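Local coordinates for uncharacterized protein (Klebsiella pneumoniae, PDB 2A2L), which is of unknown function but belongs to the HbpS-like family, named for haem-degrading proteins, and assembles from eight copies of its chain, at residues Q8-I12 and Q115-A119; A21-E25 and L48-M52; V36-V40 and S63-W68; Q75-T81 and I103-P109; L108-F112 and Q135-F141. Numbering follows the deposited sequence.

Contact 1. Residues Q8-I12 and Q115-A119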
# COMPACT_ATOMS: atom_id res chain seq x y z
N GLN A 8 -10.91 6.93 -32.83
CA GLN A 8 -10.36 5.64 -33.26
C GLN A 8 -8.87 5.57 -32.98
O GLN A 8 -8.12 6.47 -33.35
CB GLN A 8 -10.58 5.45 -34.76
CG GLN A 8 -11.89 4.82 -35.10
CD GLN A 8 -12.56 5.47 -36.31
OE1 GLN A 8 -11.93 6.24 -37.04
NE2 GLN A 8 -13.84 5.17 -36.51
N VAL A 9 -8.45 4.50 -32.30
CA VAL A 9 -7.04 4.29 -31.95
C VAL A 9 -6.60 2.85 -32.17
O VAL A 9 -7.40 1.91 -32.07
CB VAL A 9 -6.70 4.68 -30.49
CG1 VAL A 9 -6.61 6.18 -30.35
CG2 VAL A 9 -7.70 4.09 -29.51
N GLN A 10 -5.32 2.71 -32.48
CA GLN A 10 -4.69 1.43 -32.65
C GLN A 10 -3.99 0.93 -31.37
O GLN A 10 -3.29 1.68 -30.70
CB GLN A 10 -3.69 1.52 -33.79
CG GLN A 10 -3.59 0.25 -34.59
CD GLN A 10 -4.55 0.19 -35.76
OE1 GLN A 10 -4.77 -0.88 -36.35
NE2 GLN A 10 -5.13 1.34 -36.11
N THR A 11 -4.23 -0.34 -31.04
CA THR A 11 -3.57 -1.02 -29.95
C THR A 11 -2.69 -2.17 -30.50
O THR A 11 -3.04 -2.81 -31.49
CB THR A 11 -4.61 -1.51 -28.88
OG1 THR A 11 -3.94 -1.89 -27.66
CG2 THR A 11 -5.48 -2.66 -29.39
N ILE A 12 -1.53 -2.39 -29.89
CA ILE A 12 -0.73 -3.58 -30.21
C ILE A 12 -1.42 -4.85 -29.67
O ILE A 12 -2.26 -4.79 -28.76
CB ILE A 12 0.78 -3.44 -29.76
CG1 ILE A 12 1.67 -4.51 -30.43
CG2 ILE A 12 0.93 -3.45 -28.25
CD1 ILE A 12 3.18 -4.20 -30.44
N GLN A 115 1.51 7.25 -34.01
CA GLN A 115 0.61 6.93 -32.93
C GLN A 115 1.26 5.90 -32.04
O GLN A 115 1.96 5.00 -32.52
CB GLN A 115 -0.68 6.34 -33.49
CG GLN A 115 -1.90 6.45 -32.59
CD GLN A 115 -2.99 5.51 -33.05
OE1 GLN A 115 -3.87 5.15 -32.27
NE2 GLN A 115 -2.92 5.09 -34.30
N VAL A 116 1.02 6.02 -30.73
CA VAL A 116 1.62 5.12 -29.75
C VAL A 116 0.62 4.01 -29.42
O VAL A 116 -0.42 4.24 -28.81
CB VAL A 116 2.06 5.91 -28.49
CG1 VAL A 116 2.26 5.01 -27.27
CG2 VAL A 116 3.31 6.70 -28.79
N ILE A 117 0.93 2.80 -29.84
CA ILE A 117 -0.06 1.73 -29.80
C ILE A 117 0.13 0.82 -28.57
O ILE A 117 -0.57 -0.19 -28.41
CB ILE A 117 -0.07 0.91 -31.12
CG1 ILE A 117 1.26 0.20 -31.34
CG2 ILE A 117 -0.39 1.81 -32.30
CD1 ILE A 117 1.18 -0.87 -32.39
N GLY A 118 1.07 1.20 -27.72
CA GLY A 118 1.58 0.31 -26.68
C GLY A 118 3.00 0.67 -26.36
O GLY A 118 3.49 1.72 -26.80
N ALA A 119 3.67 -0.19 -25.59
CA ALA A 119 5.09 -0.05 -25.32
C ALA A 119 5.74 -1.35 -24.88
O ALA A 119 5.05 -2.30 -24.50
CB ALA A 119 5.32 0.99 -24.27
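In this HbpS-like fold, strand 6-12 runs alongside the end of the inner strand 116-123 of the antiparallel sheet, in the same direction; the short axes approach to 4.8 Å at an angle of 23°. Gln-115, just before the second strand, reaches across with its side chain, and its OE1 accepts a hydrogen bond from Gln-10 N at 2.8 Å, so an amide side chain does the work of a backbone carbonyl. Val-116 turns its CB away and packs on Ile-111. Ile-117 is the main apolar partner: its CD1 lies 3.7 Å from Ile-12 CB, and its CG2 3.6 Å from Gln-10 CB, the aliphatic base of that side chain. At Gly-118 a CB would collide with Ile-12 CG2. Ala-119 pairs with Val-40 of strand 36-41. On its other edge strand 6-12 pairs antiparallel with a strand of the second subunit, extending the sheet across the interface. The backbone link between the two segments is Ile-12 N to Ile-117 O, 2.8 Å.

Contact 2. Residues A21-E25 and L48-M52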
# COMPACT_ATOMS: atom_id res chain seq x y z
N ALA A 21 8.84 -11.04 -28.28
CA ALA A 21 9.42 -11.83 -27.21
C ALA A 21 10.52 -12.75 -27.72
O ALA A 21 11.52 -12.97 -27.03
CB ALA A 21 8.33 -12.61 -26.47
N ALA A 22 10.34 -13.30 -28.92
CA ALA A 22 11.25 -14.31 -29.41
C ALA A 22 12.50 -13.66 -29.96
O ALA A 22 13.60 -14.20 -29.83
CB ALA A 22 10.59 -15.19 -30.47
N ALA A 23 12.32 -12.49 -30.56
CA ALA A 23 13.42 -11.69 -31.07
C ALA A 23 14.36 -11.37 -29.91
O ALA A 23 15.53 -11.76 -29.93
CB ALA A 23 12.89 -10.40 -31.69
N VAL A 24 13.81 -10.69 -28.91
CA VAL A 24 14.50 -10.33 -27.68
C VAL A 24 15.20 -11.53 -27.04
O VAL A 24 16.37 -11.43 -26.66
CB VAL A 24 13.50 -9.66 -26.68
CG1 VAL A 24 14.04 -9.60 -25.25
CG2 VAL A 24 13.15 -8.27 -27.17
N GLU A 25 14.50 -12.66 -26.96
CA GLU A 25 15.04 -13.86 -26.35
C GLU A 25 16.23 -14.41 -27.13
O GLU A 25 17.10 -15.10 -26.58
CB GLU A 25 13.96 -14.93 -26.23
CG GLU A 25 14.17 -15.92 -25.08
CD GLU A 25 13.23 -17.13 -25.14
OE1 GLU A 25 12.24 -17.12 -25.91
OE2 GLU A 25 13.49 -18.10 -24.38
N LEU A 48 1.93 -8.96 -22.17
CA LEU A 48 2.90 -10.02 -21.93
C LEU A 48 3.94 -9.61 -20.89
O LEU A 48 4.41 -8.47 -20.90
CB LEU A 48 3.60 -10.39 -23.23
CG LEU A 48 4.40 -11.69 -23.24
CD1 LEU A 48 4.09 -12.42 -24.53
CD2 LEU A 48 5.88 -11.40 -23.15
N ILE A 49 4.29 -10.55 -20.01
CA ILE A 49 5.55 -10.52 -19.25
C ILE A 49 6.28 -11.85 -19.34
O ILE A 49 5.70 -12.87 -19.03
CB ILE A 49 5.30 -10.24 -17.76
CG1 ILE A 49 4.70 -8.86 -17.57
CG2 ILE A 49 6.58 -10.45 -16.93
CD1 ILE A 49 4.20 -8.61 -16.13
N GLN A 50 7.55 -11.84 -19.74
CA GLN A 50 8.31 -13.06 -19.93
C GLN A 50 9.72 -13.01 -19.35
O GLN A 50 10.54 -12.19 -19.76
CB GLN A 50 8.41 -13.36 -21.42
CG GLN A 50 9.21 -14.58 -21.72
CD GLN A 50 9.14 -14.97 -23.16
OE1 GLN A 50 8.13 -15.50 -23.60
NE2 GLN A 50 10.21 -14.70 -23.91
N ARG A 51 9.99 -13.90 -18.39
CA ARG A 51 11.24 -13.90 -17.65
C ARG A 51 12.15 -15.10 -17.98
O ARG A 51 11.79 -16.25 -17.74
CB ARG A 51 11.02 -13.77 -16.14
CG ARG A 51 12.34 -13.78 -15.36
CD ARG A 51 12.20 -13.50 -13.87
NE ARG A 51 11.85 -14.70 -13.09
CZ ARG A 51 12.71 -15.66 -12.74
NH1 ARG A 51 14.00 -15.58 -13.08
NH2 ARG A 51 12.29 -16.69 -12.03
N MET A 52 13.30 -14.80 -18.55
CA MET A 52 14.35 -15.79 -18.68
C MET A 52 14.79 -16.35 -17.31
O MET A 52 14.81 -15.63 -16.30
CB MET A 52 15.54 -15.22 -19.45
CG MET A 52 15.28 -15.10 -20.95
SD MET A 52 16.43 -14.06 -21.81
CE MET A 52 15.37 -13.17 -22.86
O HOH W 1 10.10 -15.94 -26.64
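Ala-21 opens the contact by pointing its CB at strand 48-51, 4.3 Å from Leu-48 CD2 and 3.8 Å from Gln-50 NE2. A methyl group is all the helix presents here, yet the short axes still lie 10.6 Å apart, a gap filled mostly by the longer side chains of the strand. Helix and strand run roughly parallel, at 24°. One turn on, Val-24 also faces the strand, but only loosely: its CG1 stands 4.5 Å from Met-52 CE, and it also touches Phe-37. Glu-25 closes the segment, its CA 3.6 Å and its CG 3.7 Å from Met-52 CE. Its OE1 receives a hydrogen bond from a water at 2.6 Å, and the same water accepts one from Gln-50 NE2 at 3.0 Å. Gln-18 of the third subunit donates to both Glu-25 OE1 and Gln-50 OE1. Apolar contacts thus join helix 14-30 to the sheet it packs on, as in a GAF-like α/β fold, and a polar network of water and a neighbouring chain takes over at the subunit interface.

Contact 3. Residues V36-V40 and S63-W68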
# COMPACT_ATOMS: atom_id res chain seq x y z
N VAL A 36 14.11 -10.03 -18.31
CA VAL A 36 12.64 -9.92 -18.46
C VAL A 36 12.20 -9.03 -19.64
O VAL A 36 12.76 -7.97 -19.86
CB VAL A 36 11.99 -9.50 -17.15
CG1 VAL A 36 10.47 -9.78 -17.15
CG2 VAL A 36 12.67 -10.23 -16.00
N PHE A 37 11.18 -9.47 -20.39
CA PHE A 37 10.56 -8.67 -21.46
C PHE A 37 9.10 -8.46 -21.14
O PHE A 37 8.39 -9.40 -20.75
CB PHE A 37 10.67 -9.37 -22.82
CG PHE A 37 10.09 -8.58 -23.98
CD1 PHE A 37 10.60 -7.30 -24.31
CD2 PHE A 37 9.07 -9.12 -24.78
CE1 PHE A 37 10.08 -6.56 -25.40
CE2 PHE A 37 8.54 -8.40 -25.89
CZ PHE A 37 9.05 -7.12 -26.21
N SER A 38 8.64 -7.23 -21.32
CA SER A 38 7.23 -6.92 -21.12
C SER A 38 6.71 -6.12 -22.28
O SER A 38 7.48 -5.42 -22.91
CB SER A 38 7.00 -6.21 -19.82
OG SER A 38 7.58 -6.95 -18.77
N VAL A 39 5.41 -6.27 -22.56
CA VAL A 39 4.69 -5.45 -23.53
C VAL A 39 3.35 -5.09 -22.95
O VAL A 39 2.63 -5.95 -22.46
CB VAL A 39 4.38 -6.18 -24.89
CG1 VAL A 39 3.71 -5.19 -25.89
CG2 VAL A 39 5.63 -6.76 -25.52
N VAL A 40 3.01 -3.81 -23.01
CA VAL A 40 1.68 -3.35 -22.62
C VAL A 40 0.91 -2.94 -23.87
O VAL A 40 1.51 -2.47 -24.85
CB VAL A 40 1.75 -2.19 -21.60
CG1 VAL A 40 2.33 -2.70 -20.26
CG2 VAL A 40 2.60 -1.01 -22.14
N SER A 63 10.65 -4.30 -15.50
CA SER A 63 10.41 -4.47 -16.94
C SER A 63 9.00 -4.06 -17.36
O SER A 63 8.84 -3.33 -18.34
CB SER A 63 10.70 -5.90 -17.38
OG SER A 63 9.93 -6.23 -18.52
N LEU A 64 8.00 -4.53 -16.61
CA LEU A 64 6.60 -4.04 -16.78
C LEU A 64 6.49 -2.53 -16.68
O LEU A 64 5.95 -1.87 -17.56
CB LEU A 64 5.65 -4.72 -15.78
CG LEU A 64 4.15 -4.42 -15.93
CD1 LEU A 64 3.64 -4.92 -17.28
CD2 LEU A 64 3.30 -4.97 -14.76
N ASN A 65 7.03 -1.94 -15.64
CA ASN A 65 6.85 -0.50 -15.48
C ASN A 65 7.59 0.37 -16.47
O ASN A 65 7.16 1.48 -16.74
CB ASN A 65 7.13 -0.07 -14.06
CG ASN A 65 6.21 -0.73 -13.10
OD1 ASN A 65 5.00 -0.88 -13.37
ND2 ASN A 65 6.76 -1.16 -11.98
N LYS A 66 8.69 -0.14 -17.00
CA LYS A 66 9.35 0.51 -18.12
C LYS A 66 8.41 0.55 -19.30
O LYS A 66 8.37 1.55 -19.98
CB LYS A 66 10.65 -0.21 -18.51
CG LYS A 66 11.79 0.01 -17.53
CD LYS A 66 12.98 -0.88 -17.86
CE LYS A 66 14.28 -0.38 -17.23
NZ LYS A 66 15.38 -1.32 -17.58
N ALA A 67 7.64 -0.51 -19.52
CA ALA A 67 6.71 -0.52 -20.66
C ALA A 67 5.60 0.49 -20.38
O ALA A 67 5.28 1.34 -21.21
CB ALA A 67 6.14 -1.93 -20.92
N TRP A 68 5.01 0.38 -19.19
CA TRP A 68 3.95 1.28 -18.80
C TRP A 68 4.40 2.73 -18.79
O TRP A 68 3.62 3.61 -19.14
CB TRP A 68 3.34 0.86 -17.46
CG TRP A 68 2.25 1.78 -16.99
CD1 TRP A 68 0.90 1.66 -17.22
CD2 TRP A 68 2.42 2.96 -16.20
NE1 TRP A 68 0.23 2.70 -16.63
CE2 TRP A 68 1.14 3.52 -16.00
CE3 TRP A 68 3.54 3.63 -15.68
CZ2 TRP A 68 0.93 4.70 -15.28
CZ3 TRP A 68 3.34 4.81 -14.97
CH2 TRP A 68 2.04 5.33 -14.77
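Ser-38 projects from the middle of strand 36-40 onto the start of helix segment 63-68, where its OG meets Ser-63 OG at 2.5 Å, a very short hydrogen bond in which either hydroxyl could be the donor. Ser-63 OG is also bonded to the carbonyl of Gly-121 on the adjoining strand 116-123, so two small polar groups are satisfied inside a buried, otherwise largely apolar interface. Their small size lets the backbones come close: Ser-38 CA and Leu-64 CA are 5.2 Å apart, and the short axes approach to 7.1 Å at 34°. Van der Waals contacts flank the hydroxyls: Val-36 CB lies 3.8 Å from Ser-63 CB. Val-40 adds apolar contacts, its CG1 3.9 Å from Leu-64 CD1 and its CG2 3.9 Å from Ala-67 CB. Phe-37 and Val-39 turn away, toward helix 14-30 on the other face of the sheet. A central strand covered on both faces by helices is the three-layer α/β/α arrangement, in keeping with the GAF clan to which the HbpS-like family is assigned.

Contact 4. Residues Q75-T81 and I103-P109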
# COMPACT_ATOMS: atom_id res chain seq x y z
N GLN A 75 7.38 8.14 -24.67
CA GLN A 75 8.78 8.31 -25.02
C GLN A 75 9.61 7.22 -24.32
O GLN A 75 9.10 6.49 -23.48
CB GLN A 75 9.26 9.68 -24.58
CG GLN A 75 9.22 9.85 -23.06
CD GLN A 75 9.73 11.19 -22.62
OE1 GLN A 75 10.89 11.33 -22.21
NE2 GLN A 75 8.89 12.21 -22.72
N GLY A 76 10.89 7.08 -24.67
CA GLY A 76 11.73 6.11 -23.99
C GLY A 76 11.97 6.51 -22.55
O GLY A 76 12.10 7.69 -22.25
N THR A 77 12.03 5.53 -21.65
CA THR A 77 12.47 5.80 -20.28
C THR A 77 13.88 6.44 -20.18
O THR A 77 14.24 7.04 -19.15
CB THR A 77 12.33 4.56 -19.34
OG1 THR A 77 13.10 3.45 -19.83
CG2 THR A 77 10.85 4.15 -19.21
N HIS A 78 14.66 6.34 -21.27
CA HIS A 78 15.99 6.94 -21.30
C HIS A 78 15.91 8.44 -21.52
O HIS A 78 16.87 9.15 -21.26
CB HIS A 78 16.91 6.27 -22.35
CG HIS A 78 16.47 6.47 -23.77
ND1 HIS A 78 15.38 5.82 -24.31
CD2 HIS A 78 17.00 7.22 -24.77
CE1 HIS A 78 15.25 6.17 -25.58
NE2 HIS A 78 16.22 7.02 -25.88
N GLU A 79 14.76 8.91 -22.00
CA GLU A 79 14.62 10.30 -22.38
C GLU A 79 14.21 11.19 -21.21
O GLU A 79 14.20 12.41 -21.33
CB GLU A 79 13.63 10.45 -23.51
CG GLU A 79 14.06 9.90 -24.84
CD GLU A 79 13.00 10.10 -25.88
OE1 GLU A 79 12.48 9.09 -26.41
OE2 GLU A 79 12.64 11.27 -26.13
N ILE A 80 13.87 10.58 -20.07
CA ILE A 80 13.44 11.33 -18.90
C ILE A 80 14.51 11.42 -17.80
O ILE A 80 14.37 12.20 -16.86
CB ILE A 80 12.13 10.79 -18.29
CG1 ILE A 80 12.22 9.30 -17.99
CG2 ILE A 80 10.90 11.18 -19.17
CD1 ILE A 80 10.85 8.61 -17.85
N THR A 81 15.55 10.61 -17.94
CA THR A 81 16.67 10.60 -17.00
C THR A 81 17.22 11.99 -16.65
O THR A 81 17.39 12.32 -15.47
CB THR A 81 17.82 9.73 -17.56
OG1 THR A 81 17.26 8.60 -18.25
CG2 THR A 81 18.75 9.29 -16.44
N ILE A 103 13.07 5.52 -14.87
CA ILE A 103 13.82 6.72 -15.26
C ILE A 103 15.20 6.36 -15.77
O ILE A 103 16.07 7.22 -15.89
CB ILE A 103 13.93 7.75 -14.09
CG1 ILE A 103 14.51 7.09 -12.83
CG2 ILE A 103 12.59 8.41 -13.83
CD1 ILE A 103 15.02 8.05 -11.81
N PHE A 104 15.41 5.08 -16.06
CA PHE A 104 16.58 4.68 -16.83
C PHE A 104 16.13 3.86 -18.03
O PHE A 104 15.03 3.30 -18.03
CB PHE A 104 17.62 3.93 -15.97
CG PHE A 104 17.02 3.00 -14.96
CD1 PHE A 104 16.76 1.66 -15.27
CD2 PHE A 104 16.70 3.45 -13.68
CE1 PHE A 104 16.19 0.81 -14.34
CE2 PHE A 104 16.12 2.60 -12.75
CZ PHE A 104 15.87 1.28 -13.07
N GLY A 105 16.99 3.82 -19.05
CA GLY A 105 16.66 3.22 -20.32
C GLY A 105 16.19 1.78 -20.20
O GLY A 105 16.51 1.09 -19.23
N GLY A 106 15.43 1.33 -21.19
CA GLY A 106 15.00 -0.05 -21.24
C GLY A 106 13.54 -0.19 -21.62
O GLY A 106 13.04 -1.31 -21.76
N GLY A 107 12.86 0.95 -21.77
CA GLY A 107 11.43 0.98 -22.06
C GLY A 107 11.25 1.82 -23.29
O GLY A 107 11.77 2.92 -23.34
N LEU A 108 10.55 1.30 -24.29
CA LEU A 108 10.28 2.07 -25.51
C LEU A 108 8.79 2.04 -25.86
O LEU A 108 8.16 1.01 -25.72
CB LEU A 108 11.13 1.56 -26.68
CG LEU A 108 12.62 1.91 -26.62
CD1 LEU A 108 13.41 1.20 -27.68
CD2 LEU A 108 12.87 3.42 -26.71
N PRO A 109 8.23 3.18 -26.29
CA PRO A 109 6.91 3.15 -26.93
C PRO A 109 6.95 2.52 -28.32
O PRO A 109 7.97 2.60 -29.02
CB PRO A 109 6.55 4.63 -27.01
CG PRO A 109 7.87 5.30 -27.11
CD PRO A 109 8.75 4.55 -26.18
O HOH W 2 14.47 3.68 -22.87
O HOH W 3 19.14 6.13 -18.31
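Thr-77 is the polar hub where the loop following helix 59-72 is held against the chain entering strand 107-111. Its backbone N donates to Gly-107 O at 3.1 Å, and its OG1 donates to Phe-104 O at 2.6 Å while accepting a weak bond from Gly-107 N at 3.2 Å. Water 2 supplies much of the rest: it accepts from His-78 N at 3.1 Å and Gly-106 N at 3.0 Å, donates to Gly-107 O at 2.8 Å, and is hydrogen-bonded to His-78 ND1 at 2.7 Å. Water 3 accepts from Gly-105 N at 3.2 Å and donates to Thr-81 OG1 at 3.1 Å; a bond from Thr-81 OG1 to Ile-103 O, 3.0 Å away, is possible but not settled. Gly-105 O is taken by Lys-66. Within 75-81, Gly-76 N is satisfied by Glu-79 OE1 at 3.1 Å and Gly-76 O by Glu-79 N at 2.9 Å. Carbon contacts add to this, such as His-78 CE1 to Leu-108 CD2 at 3.8 Å. An irregular loop can thus be held against the glycine-rich approach to a strand largely by polar bonds, a threonine and waters adding to a single cross-segment backbone bond.

Contact 5. Residues L108-F112 and Q135-F141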
# COMPACT_ATOMS: atom_id res chain seq x y z
N LEU A 108 10.55 1.30 -24.29
CA LEU A 108 10.28 2.07 -25.51
C LEU A 108 8.79 2.04 -25.86
O LEU A 108 8.16 1.01 -25.72
CB LEU A 108 11.13 1.56 -26.68
CG LEU A 108 12.62 1.91 -26.62
CD1 LEU A 108 13.41 1.20 -27.68
CD2 LEU A 108 12.87 3.42 -26.71
N PRO A 109 8.23 3.18 -26.29
CA PRO A 109 6.91 3.15 -26.93
C PRO A 109 6.95 2.52 -28.32
O PRO A 109 7.97 2.60 -29.02
CB PRO A 109 6.55 4.63 -27.01
CG PRO A 109 7.87 5.30 -27.11
CD PRO A 109 8.75 4.55 -26.18
N VAL A 110 5.86 1.88 -28.72
CA VAL A 110 5.74 1.30 -30.05
C VAL A 110 4.92 2.25 -30.91
O VAL A 110 3.76 2.53 -30.59
CB VAL A 110 5.02 -0.08 -30.00
CG1 VAL A 110 4.91 -0.68 -31.40
CG2 VAL A 110 5.74 -1.04 -29.07
N ILE A 111 5.52 2.75 -31.98
CA ILE A 111 4.89 3.79 -32.80
C ILE A 111 4.45 3.25 -34.17
O ILE A 111 5.27 2.89 -35.02
CB ILE A 111 5.83 4.99 -33.01
CG1 ILE A 111 6.10 5.70 -31.68
CG2 ILE A 111 5.29 5.94 -34.08
CD1 ILE A 111 7.56 6.03 -31.48
N PHE A 112 3.14 3.21 -34.37
CA PHE A 112 2.58 2.74 -35.62
C PHE A 112 1.62 3.82 -36.14
O PHE A 112 0.67 4.19 -35.45
CB PHE A 112 1.82 1.44 -35.38
CG PHE A 112 1.63 0.58 -36.63
CD1 PHE A 112 2.69 0.32 -37.50
CD2 PHE A 112 0.40 -0.01 -36.89
CE1 PHE A 112 2.52 -0.49 -38.62
CE2 PHE A 112 0.21 -0.83 -38.01
CZ PHE A 112 1.27 -1.07 -38.87
N GLN A 135 14.89 -1.80 -28.52
CA GLN A 135 14.87 -1.40 -29.94
C GLN A 135 14.79 -2.61 -30.87
O GLN A 135 14.09 -2.60 -31.86
CB GLN A 135 16.10 -0.55 -30.29
CG GLN A 135 16.00 0.23 -31.62
CD GLN A 135 14.80 1.21 -31.70
OE1 GLN A 135 14.00 1.16 -32.65
NE2 GLN A 135 14.69 2.09 -30.71
N CYS A 136 15.53 -3.65 -30.51
CA CYS A 136 15.48 -4.96 -31.12
C CYS A 136 14.06 -5.50 -31.25
O CYS A 136 13.71 -6.03 -32.29
CB CYS A 136 16.35 -5.88 -30.27
SG CYS A 136 16.20 -7.67 -30.51
N ALA A 137 13.26 -5.37 -30.20
CA ALA A 137 11.83 -5.70 -30.25
C ALA A 137 11.06 -4.83 -31.26
O ALA A 137 10.27 -5.35 -32.05
CB ALA A 137 11.20 -5.58 -28.87
N LEU A 138 11.29 -3.52 -31.23
CA LEU A 138 10.66 -2.59 -32.16
C LEU A 138 11.01 -2.92 -33.62
O LEU A 138 10.14 -2.98 -34.48
CB LEU A 138 11.06 -1.15 -31.82
CG LEU A 138 10.79 -0.63 -30.39
CD1 LEU A 138 10.71 0.86 -30.40
CD2 LEU A 138 9.49 -1.16 -29.81
N ASP A 139 12.29 -3.19 -33.87
CA ASP A 139 12.77 -3.60 -35.18
C ASP A 139 12.13 -4.89 -35.69
O ASP A 139 11.96 -5.07 -36.91
CB ASP A 139 14.29 -3.77 -35.15
CG ASP A 139 15.02 -2.48 -35.39
OD1 ASP A 139 14.39 -1.52 -35.87
OD2 ASP A 139 16.24 -2.43 -35.10
N CYS A 140 11.80 -5.80 -34.77
CA CYS A 140 11.03 -7.00 -35.10
C CYS A 140 9.60 -6.58 -35.47
O CYS A 140 9.07 -7.01 -36.51
CB CYS A 140 11.04 -8.00 -33.93
SG CYS A 140 9.78 -9.34 -33.92
N PHE A 141 9.01 -5.72 -34.65
CA PHE A 141 7.62 -5.31 -34.84
C PHE A 141 7.43 -4.79 -36.25
O PHE A 141 6.58 -5.30 -36.98
CB PHE A 141 7.19 -4.25 -33.81
CG PHE A 141 5.86 -3.59 -34.13
CD1 PHE A 141 4.67 -4.27 -33.94
CD2 PHE A 141 5.82 -2.30 -34.65
CE1 PHE A 141 3.46 -3.68 -34.24
CE2 PHE A 141 4.60 -1.71 -34.96
CZ PHE A 141 3.42 -2.40 -34.75
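This is an apolar helix-on-sheet contact, in which helix 127-143 lies along the edge strand 107-111 of the sheet within this chain, the two running nearly parallel at 10° with short axes 9.2 Å apart. Three helix residues, spaced one turn apart, do the packing. Gln-135 brings its NE2 to 3.4 Å from Leu-108 CD1. Leu-138 sits between two strand residues, its CD1 3.8 Å from Leu-108 CB and its CD2 3.8 Å from Val-110 CG2. Phe-141 takes a CH-pi contact over its face from Val-110 CG1, 3.8 Å from the ring centroid, and turns its edge to the face of Phe-112, a T-shaped pair with planes at 79° and centroids 5.3 Å apart. Lys-5 of the second subunit makes a cation-pi contact with Phe-141, and Ile-12 of strand 6-12 packs against the same ring. On another side of the helix, Ala-137 and Cys-140 pack against helix 14-30. Two adjacent helices lying over one face of an antiparallel sheet are consistent with the GAF-like α/β architecture expected of this family.

Overall arrangement
All five contacts are organised about one antiparallel sheet. Contacts 2 and 5 lie on one face, their centres 14 Å apart, where Val-24 CG2 touches Ala-137 CB at 3.7 Å; contact 3 brings helix 59-72 to the other face. Contacts 2 and 3 share strand pairing through Gln-50 N and Phe-37 O at 2.8 Å, and contacts 1 and 5 through Ile-117 N and Val-110 O at 2.9 Å. Contact 4 overlaps contact 5 at Leu-108 and Pro-109, and meets contact 3 through Lys-66. Contacts 2 and 4, 19 Å apart between centres, lie on opposite sides of the chain's centre. Contacts 1 and 5 both touch the second subunit, whereas contact 2 borders the third.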